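Side-chain contact in aminopeptidase N family protein (Idiomarina loihiensis L2TR, PDB 4FGM), which is probably a zinc-dependent aminopeptidase of the M61 family, with a zinc ion and maleic acid bound in its active-site region: residues A[142-147]-A[153-158]. Sequence-based numbering, arbitrary orientation.
Sequences MPRKSG and GCFRAD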
loop_
_atom_site.group_PDB
_atom_site.type_symbol
_atom_site.label_atom_id
_atom_site.label_comp_id
_atom_site.label_asym_id
_atom_site.label_seq_id
_atom_site.Cartn_x
_atom_site.Cartn_y
_atom_site.Cartn_z
HETATM N N MSE A 142 -10.320 17.604 -3.137
HETATM C CA MSE A 142 -11.296 17.948 -4.169
HETATM C C MSE A 142 -11.464 19.466 -4.231
HETATM O O MSE A 142 -11.677 20.111 -3.209
HETATM C CB MSE A 142 -12.642 17.300 -3.875
HETATM C CG MSE A 142 -13.574 17.271 -5.076
HETATM SE SE MSE A 142 -15.243 16.342 -4.716
HETATM C CE MSE A 142 -14.583 14.514 -4.711
ATOM N N PRO A 143 -11.356 20.053 -5.436
ATOM C CA PRO A 143 -11.495 21.507 -5.629
ATOM C C PRO A 143 -12.722 22.055 -4.912
ATOM O O PRO A 143 -13.842 21.567 -5.109
ATOM C CB PRO A 143 -11.599 21.650 -7.145
ATOM C CG PRO A 143 -10.743 20.498 -7.641
ATOM C CD PRO A 143 -11.169 19.362 -6.729
ATOM N N ARG A 144 -12.510 23.065 -4.076
ATOM C CA ARG A 144 -13.607 23.655 -3.330
ATOM C C ARG A 144 -14.270 24.808 -4.078
ATOM O O ARG A 144 -13.590 25.681 -4.614
ATOM C CB ARG A 144 -13.107 24.148 -1.965
ATOM C CG ARG A 144 -14.182 24.814 -1.123
ATOM C CD ARG A 144 -13.622 25.319 0.186
ATOM N NE ARG A 144 -13.326 24.254 1.142
ATOM C CZ ARG A 144 -14.239 23.636 1.888
ATOM N NH1 ARG A 144 -15.523 23.962 1.785
ATOM N NH2 ARG A 144 -13.863 22.724 2.777
ATOM N N LYS A 145 -15.601 24.798 -4.104
ATOM C CA LYS A 145 -16.373 25.849 -4.758
ATOM C C LYS A 145 -16.976 26.819 -3.738
ATOM O O LYS A 145 -17.171 27.992 -4.048
ATOM C CB LYS A 145 -17.492 25.244 -5.608
ATOM C CG LYS A 145 -17.011 24.285 -6.686
ATOM C CD LYS A 145 -15.996 24.930 -7.625
ATOM C CE LYS A 145 -16.616 26.033 -8.461
ATOM N NZ LYS A 145 -15.642 26.578 -9.452
ATOM N N SER A 146 -17.288 26.339 -2.533
ATOM C CA SER A 146 -17.849 27.220 -1.504
ATOM C C SER A 146 -17.579 26.713 -0.090
ATOM O O SER A 146 -17.174 25.570 0.097
ATOM C CB SER A 146 -19.360 27.387 -1.698
ATOM O OG SER A 146 -20.065 26.280 -1.176
ATOM N N GLY A 147 -17.797 27.575 0.899
ATOM C CA GLY A 147 -17.595 27.201 2.293
ATOM C C GLY A 147 -16.233 27.578 2.841
ATOM O O GLY A 147 -15.307 27.833 2.070
ATOM N N GLY A 153 -19.291 22.557 2.696
ATOM C CA GLY A 153 -19.400 23.301 1.454
ATOM C C GLY A 153 -19.607 22.487 0.187
ATOM O O GLY A 153 -19.973 21.316 0.231
ATOM N N CYS A 154 -19.359 23.125 -0.951
ATOM C CA CYS A 154 -19.534 22.503 -2.255
ATOM C C CYS A 154 -18.211 22.301 -2.973
ATOM O O CYS A 154 -17.332 23.161 -2.937
ATOM C CB CYS A 154 -20.459 23.365 -3.114
ATOM S SG CYS A 154 -22.146 23.479 -2.476
ATOM N N PHE A 155 -18.081 21.154 -3.630
ATOM C CA PHE A 155 -16.862 20.823 -4.340
ATOM C C PHE A 155 -17.195 20.404 -5.764
ATOM O O PHE A 155 -18.310 19.955 -6.041
ATOM C CB PHE A 155 -16.124 19.684 -3.614
ATOM C CG PHE A 155 -15.837 19.976 -2.161
ATOM C CD1 PHE A 155 -16.820 19.795 -1.192
ATOM C CD2 PHE A 155 -14.588 20.450 -1.769
ATOM C CE1 PHE A 155 -16.568 20.096 0.145
ATOM C CE2 PHE A 155 -14.323 20.754 -0.441
ATOM C CZ PHE A 155 -15.315 20.570 0.526
ATOM N N ARG A 156 -16.227 20.553 -6.664
ATOM C CA ARG A 156 -16.425 20.192 -8.063
ATOM C C ARG A 156 -15.281 19.352 -8.635
ATOM O O ARG A 156 -14.106 19.646 -8.410
ATOM C CB ARG A 156 -16.587 21.458 -8.913
ATOM C CG ARG A 156 -16.804 21.198 -10.396
ATOM C CD ARG A 156 -16.949 22.501 -11.175
ATOM N NE ARG A 156 -17.064 22.275 -12.617
ATOM C CZ ARG A 156 -16.093 21.777 -13.382
ATOM N NH1 ARG A 156 -14.921 21.447 -12.855
ATOM N NH2 ARG A 156 -16.297 21.600 -14.678
ATOM N N ALA A 157 -15.641 18.305 -9.370
ATOM C CA ALA A 157 -14.663 17.439 -10.017
ATOM C C ALA A 157 -14.959 17.492 -11.518
ATOM O O ALA A 157 -16.116 17.595 -11.919
ATOM C CB ALA A 157 -14.791 16.011 -9.501
ATOM N N ASP A 158 -13.926 17.417 -12.349
ATOM C CA ASP A 158 -14.141 17.482 -13.788
ATOM C C ASP A 158 -14.981 16.341 -14.352
ATOM O O ASP A 158 -15.629 16.494 -15.383
ATOM C CB ASP A 158 -12.800 17.552 -14.522
ATOM C CG ASP A 158 -12.034 18.829 -14.213
ATOM O OD1 ASP A 158 -12.672 19.827 -13.819
ATOM O OD2 ASP A 158 -10.796 18.840 -14.378
#
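The guanidinium of Arg144 meets the ring rim of Phe155. CZ of Phe155 sits over one guanidinium face, off centre, and lies 3.4 Å from NH2 of Arg144. The two planes are 58° apart, so this is not a flat stack. With CG anti to N (chi1 179°) and a bend at chi3, the Arg144 chain runs past CE2 of Phe155 before turning its charged end over CZ. Two residues earlier, the selenium (SE) of Met142, present as selenomethionine, packs on CB of Phe155 at 3.6 Å. Lys145 and Arg156 lie side by side, CG of Lys145 being 3.6 Å from CB of Arg156.

Three backbone bonds and a weak fourth, Cys154 N to Ser146 O, join the segments. Arg156 N donates to Pro143 O at 3.0 Å. Cys154 O accepts two bonds, from Lys145 N at 2.7 Å and from Ser146 N at 3.2 Å. Cys154 N also donates to the side-chain OG of Ser146 at 3.2 Å.

Arg144 NH1 binds Ser146 O within the guanidinium plane at 2.9 Å, and NH2 binds Ser151 O. With an alanine at this position, Ser146 O and Ser151 O would probably lose their guanidinium bonds, and the Phe155 rim would be uncovered. Further out, Phe168 meets the Phe155 ring edge-to-face, while Leu125 and Leu163 touch Met142.

Strand 153-157 pairs antiparallel with strand 123-127. Segment 142-147 runs antiparallel along its other edge, with a single beta bridge between Arg144 and Phe155. Lys145 and Ser146 form a classic-type beta bulge opposite Cys154, at the surface of the M61 N-terminal domain, away from the zinc site.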